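Local coordinates for protein CdnC (Chryseobacterium gregarium DSM 19109, PDB 7MGV) that probably uses ATP to install single and bicyclic omega-ester macrocycles in a ribosomally made precursor peptide, as an ATP-grasp ligase of the graspetide type, at residues M21-I26 with E49-N54; R237-G242 with V295-I300. All blocks are in the same frame, centred on the assembly; numbering follows the deposited sequence.

Contact 1: M21-I26 with E49-N54; sequences MNKILI and EVIRFN
K23 lays the methylene part of its chain alongside the carboxylate arm of E49, both side chains rising the same way from the sheet, with K23 CG 3.3 Å from E49 OE1. This is a contact of aliphatic carbon with oxygen and not an ion pair: K23 NZ stays 5.8 Å from E49 OE1, because the lysine chain bends at chi3 and its amine forms a salt bridge with D88 and a hydrogen bond to the carbonyl of S85. Further along the same face, the CD1 methyl of I51 reaches back to K23 CD, while its other branch, CG2, meets L25 CD1 at 3.7 Å. With L25 CG anti to the backbone N (chi1 -175°), L25 CD1 also comes within 4.0 Å of F53 CB. The reverse face carries I24, V50 and I26; here I26 CD1 approaches V50 CG1, and helix 35-46 covers the group through I36 and I43.

Backbone bonds alternate in the parallel pattern: E49 N to N22 O, I24 N to E49 O, I51 N to I24 O, I26 N to I51 O and F53 N to I26 O. The I51 N to I24 O bond is nearly straight at the hydrogen, whereas I24 N to E49 O is bent to 140°. The segment axes approach to 4.6 Å with their N-to-C directions 28° apart, a twisted parallel pair. Strand 22-28, helix 35-46 and strand 48-54 thus form a beta-alpha-beta unit at one border of the four-stranded parallel sheet of the MvdD-type pre-ATP-grasp domain.

Contact 2: R237-G242 with V295-I300; sequences RITVVG and VDYGAI
T239 and Y297 meet across an antiparallel strand pair in the middle of a five-stranded sheet, the segment axes running 174° apart. Five backbone hydrogen bonds define it. I238 and I300 exchange two, V240 and G298 two more, and G242 N gives the fifth to D296 O at 2.7 Å, just beyond the strand pairing. The G298 N to V240 O bond is the most bent of the five, at 142°. The non-hydrogen-bonded pairs T239 with A299 and V241 with Y297 alternate with these bonded positions.

Apolar contacts divide between the faces. V240 CG2 reaches I300 CD1 at 3.7 Å on the face covered by I286 and L290 of helix 280-293. Across the sheet, V241 CG2 lies at the edge of the Y297 ring, near its plane, 4.1 Å from Y297 CD1.

Charged and polar ends look outside the pair: R237 NE is salt-bridged to D301, while the D296 carboxylate is shared between R348 and the hydroxyl of Y134. With CG of Y297 opposite its backbone N (chi1 179°), the side chain carries its hydroxyl to a hydrogen bond with G319 O, and on the way T239 CG2 comes obliquely within 3.6 Å of Y297 CE1.

How the contacts relate
From the N terminus, contact 1 forms first: the chain leaves 21-26, passes through helix 35-46 and returns in parallel at 49-54, closing a short loop of 22 residues. Contact 2 opens much later and spans 52 residues between 237-242 and 295-300, an excursion that includes strand 244-251 and helix 280-293. The two are in series, neither nested nor crossed. Contact 1 joins the border strand of the N-terminal parallel sheet to its neighbour, whereas contact 2 joins two inner strands of a separate antiparallel sheet, with the side chain of R237 about 5 Å from bound ADP. Their centres lie about 22 Å apart and their nearest atoms about 12 Å, so they do not touch.

Contact 1: M21-I26 with E49-N54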
# COMPACT_ATOMS: atom_id res chain seq x y z
N MET A 21 -14.70 28.46 -8.70
CA MET A 21 -15.79 27.50 -8.80
C MET A 21 -15.27 26.07 -8.70
O MET A 21 -15.84 25.23 -8.01
CB MET A 21 -16.56 27.70 -10.11
CG MET A 21 -18.08 27.61 -9.97
SD MET A 21 -18.64 26.00 -9.37
CE MET A 21 -17.98 24.91 -10.62
N ASN A 22 -14.17 25.80 -9.41
CA ASN A 22 -13.57 24.47 -9.38
C ASN A 22 -12.92 24.23 -8.02
O ASN A 22 -12.11 25.04 -7.55
CB ASN A 22 -12.54 24.33 -10.50
CG ASN A 22 -13.06 23.51 -11.66
OD1 ASN A 22 -14.27 23.38 -11.86
ND2 ASN A 22 -12.14 22.94 -12.44
N LYS A 23 -13.28 23.12 -7.39
CA LYS A 23 -12.81 22.79 -6.05
C LYS A 23 -11.66 21.81 -6.10
O LYS A 23 -11.70 20.83 -6.86
CB LYS A 23 -13.96 22.22 -5.21
CG LYS A 23 -15.05 23.22 -4.89
CD LYS A 23 -16.10 22.63 -3.97
CE LYS A 23 -16.96 21.61 -4.70
NZ LYS A 23 -18.03 21.07 -3.82
N ILE A 24 -10.63 22.07 -5.30
CA ILE A 24 -9.41 21.26 -5.27
C ILE A 24 -9.18 20.83 -3.83
O ILE A 24 -8.89 21.66 -2.96
CB ILE A 24 -8.20 22.03 -5.81
CG1 ILE A 24 -8.40 22.37 -7.29
CG2 ILE A 24 -6.92 21.22 -5.61
CD1 ILE A 24 -7.23 23.09 -7.92
N LEU A 25 -9.30 19.53 -3.58
CA LEU A 25 -9.04 18.98 -2.25
C LEU A 25 -7.55 18.80 -2.03
O LEU A 25 -6.85 18.24 -2.89
CB LEU A 25 -9.77 17.65 -2.07
CG LEU A 25 -9.70 17.02 -0.68
CD1 LEU A 25 -10.50 17.84 0.32
CD2 LEU A 25 -10.18 15.58 -0.72
N ILE A 26 -7.05 19.27 -0.89
CA ILE A 26 -5.65 19.13 -0.53
C ILE A 26 -5.57 18.46 0.84
O ILE A 26 -6.17 18.93 1.80
CB ILE A 26 -4.93 20.49 -0.50
CG1 ILE A 26 -4.90 21.11 -1.90
CG2 ILE A 26 -3.51 20.33 0.04
CD1 ILE A 26 -4.07 22.37 -1.99
N GLU A 49 -11.02 26.95 -6.15
CA GLU A 49 -11.19 26.93 -4.71
C GLU A 49 -10.37 25.79 -4.11
O GLU A 49 -10.29 24.70 -4.68
CB GLU A 49 -12.66 26.77 -4.33
CG GLU A 49 -12.94 26.92 -2.84
CD GLU A 49 -14.28 26.35 -2.43
OE1 GLU A 49 -15.13 26.11 -3.32
OE2 GLU A 49 -14.49 26.14 -1.22
N VAL A 50 -9.77 26.06 -2.95
CA VAL A 50 -8.97 25.08 -2.22
C VAL A 50 -9.75 24.63 -1.00
O VAL A 50 -10.24 25.46 -0.22
CB VAL A 50 -7.61 25.66 -1.81
CG1 VAL A 50 -6.99 24.84 -0.69
CG2 VAL A 50 -6.67 25.72 -3.01
N ILE A 51 -9.88 23.31 -0.84
CA ILE A 51 -10.48 22.72 0.35
C ILE A 51 -9.37 22.01 1.12
O ILE A 51 -8.78 21.05 0.61
CB ILE A 51 -11.62 21.75 0.00
CG1 ILE A 51 -12.75 22.50 -0.72
CG2 ILE A 51 -12.15 21.07 1.26
CD1 ILE A 51 -13.92 21.62 -1.08
N ARG A 52 -9.10 22.47 2.33
CA ARG A 52 -8.01 21.95 3.14
C ARG A 52 -8.54 20.87 4.08
O ARG A 52 -9.39 21.16 4.93
CB ARG A 52 -7.33 23.07 3.93
CG ARG A 52 -5.98 22.69 4.52
CD ARG A 52 -5.28 23.91 5.10
NE ARG A 52 -3.83 23.74 5.15
CZ ARG A 52 -3.14 23.59 6.27
NH1 ARG A 52 -3.75 23.59 7.44
NH2 ARG A 52 -1.82 23.45 6.22
N PHE A 53 -8.04 19.65 3.92
CA PHE A 53 -8.38 18.53 4.80
C PHE A 53 -7.11 18.18 5.57
O PHE A 53 -6.25 17.45 5.07
CB PHE A 53 -8.90 17.34 4.00
CG PHE A 53 -9.48 16.23 4.84
CD1 PHE A 53 -9.62 16.37 6.21
CD2 PHE A 53 -9.88 15.04 4.25
CE1 PHE A 53 -10.14 15.35 6.98
CE2 PHE A 53 -10.41 14.02 5.02
CZ PHE A 53 -10.54 14.17 6.38
N ASN A 54 -7.00 18.70 6.79
CA ASN A 54 -5.84 18.43 7.63
C ASN A 54 -6.03 17.07 8.30
O ASN A 54 -7.00 16.85 9.03
CB ASN A 54 -5.65 19.54 8.66
CG ASN A 54 -4.72 20.63 8.15
OD1 ASN A 54 -4.29 21.49 8.91
ND2 ASN A 54 -4.42 20.59 6.86

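Contact 2: R237-G242 with V295-I300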
# COMPACT_ATOMS: atom_id res chain seq x y z
N ARG A 237 19.23 17.04 -6.97
CA ARG A 237 17.83 16.86 -6.62
C ARG A 237 16.98 17.37 -7.78
O ARG A 237 17.11 18.52 -8.19
CB ARG A 237 17.46 17.61 -5.34
CG ARG A 237 18.32 17.29 -4.14
CD ARG A 237 17.73 16.17 -3.30
NE ARG A 237 18.76 15.35 -2.67
CZ ARG A 237 18.97 15.29 -1.36
NH1 ARG A 237 18.21 15.99 -0.53
NH2 ARG A 237 19.93 14.52 -0.88
N ILE A 238 16.10 16.51 -8.30
CA ILE A 238 15.27 16.86 -9.44
C ILE A 238 13.81 16.75 -9.02
O ILE A 238 13.33 15.65 -8.72
CB ILE A 238 15.56 15.97 -10.66
CG1 ILE A 238 17.05 16.03 -11.01
CG2 ILE A 238 14.71 16.39 -11.84
CD1 ILE A 238 17.51 14.91 -11.92
N THR A 239 13.12 17.88 -8.98
CA THR A 239 11.69 17.92 -8.71
C THR A 239 10.95 17.97 -10.04
O THR A 239 11.20 18.86 -10.86
CB THR A 239 11.32 19.12 -7.84
OG1 THR A 239 12.26 19.25 -6.77
CG2 THR A 239 9.92 18.95 -7.27
N VAL A 240 10.05 17.02 -10.25
CA VAL A 240 9.27 16.92 -11.48
C VAL A 240 7.80 17.13 -11.12
O VAL A 240 7.25 16.38 -10.30
CB VAL A 240 9.47 15.58 -12.19
CG1 VAL A 240 8.94 15.64 -13.61
CG2 VAL A 240 10.94 15.20 -12.17
N VAL A 241 7.19 18.14 -11.73
CA VAL A 241 5.76 18.42 -11.60
C VAL A 241 5.18 18.31 -13.00
O VAL A 241 5.34 19.22 -13.82
CB VAL A 241 5.49 19.79 -10.99
CG1 VAL A 241 3.99 19.98 -10.76
CG2 VAL A 241 6.26 19.96 -9.68
N GLY A 242 4.50 17.20 -13.28
CA GLY A 242 4.04 16.94 -14.63
C GLY A 242 5.20 16.76 -15.58
O GLY A 242 5.95 15.79 -15.48
N VAL A 295 2.75 8.88 -12.61
CA VAL A 295 2.54 9.88 -11.57
C VAL A 295 3.00 11.22 -12.11
O VAL A 295 3.81 11.30 -13.03
CB VAL A 295 3.28 9.53 -10.26
CG1 VAL A 295 2.86 8.17 -9.77
CG2 VAL A 295 4.78 9.59 -10.47
N ASP A 296 2.46 12.29 -11.52
CA ASP A 296 2.76 13.64 -11.97
C ASP A 296 3.62 14.42 -10.99
O ASP A 296 3.82 15.63 -11.18
CB ASP A 296 1.46 14.40 -12.25
CG ASP A 296 0.98 14.21 -13.68
OD1 ASP A 296 1.82 13.93 -14.56
OD2 ASP A 296 -0.24 14.34 -13.92
N TYR A 297 4.14 13.77 -9.95
CA TYR A 297 5.09 14.41 -9.05
C TYR A 297 6.20 13.43 -8.71
O TYR A 297 5.95 12.24 -8.52
CB TYR A 297 4.43 14.91 -7.76
CG TYR A 297 5.43 15.54 -6.82
CD1 TYR A 297 5.90 16.83 -7.04
CD2 TYR A 297 5.92 14.85 -5.71
CE1 TYR A 297 6.82 17.42 -6.20
CE2 TYR A 297 6.84 15.43 -4.86
CZ TYR A 297 7.28 16.71 -5.11
OH TYR A 297 8.20 17.29 -4.26
N GLY A 298 7.42 13.94 -8.63
CA GLY A 298 8.55 13.11 -8.27
C GLY A 298 9.70 13.93 -7.73
O GLY A 298 9.92 15.07 -8.15
N ALA A 299 10.44 13.34 -6.79
CA ALA A 299 11.67 13.92 -6.26
C ALA A 299 12.78 12.89 -6.43
O ALA A 299 12.84 11.92 -5.66
CB ALA A 299 11.51 14.34 -4.80
N ILE A 300 13.64 13.10 -7.42
CA ILE A 300 14.68 12.14 -7.78
C ILE A 300 16.01 12.61 -7.22
O ILE A 300 16.34 13.81 -7.26
CB ILE A 300 14.76 11.97 -9.31
CG1 ILE A 300 13.47 11.35 -9.86
CG2 ILE A 300 15.96 11.13 -9.71
CD1 ILE A 300 12.48 12.36 -10.40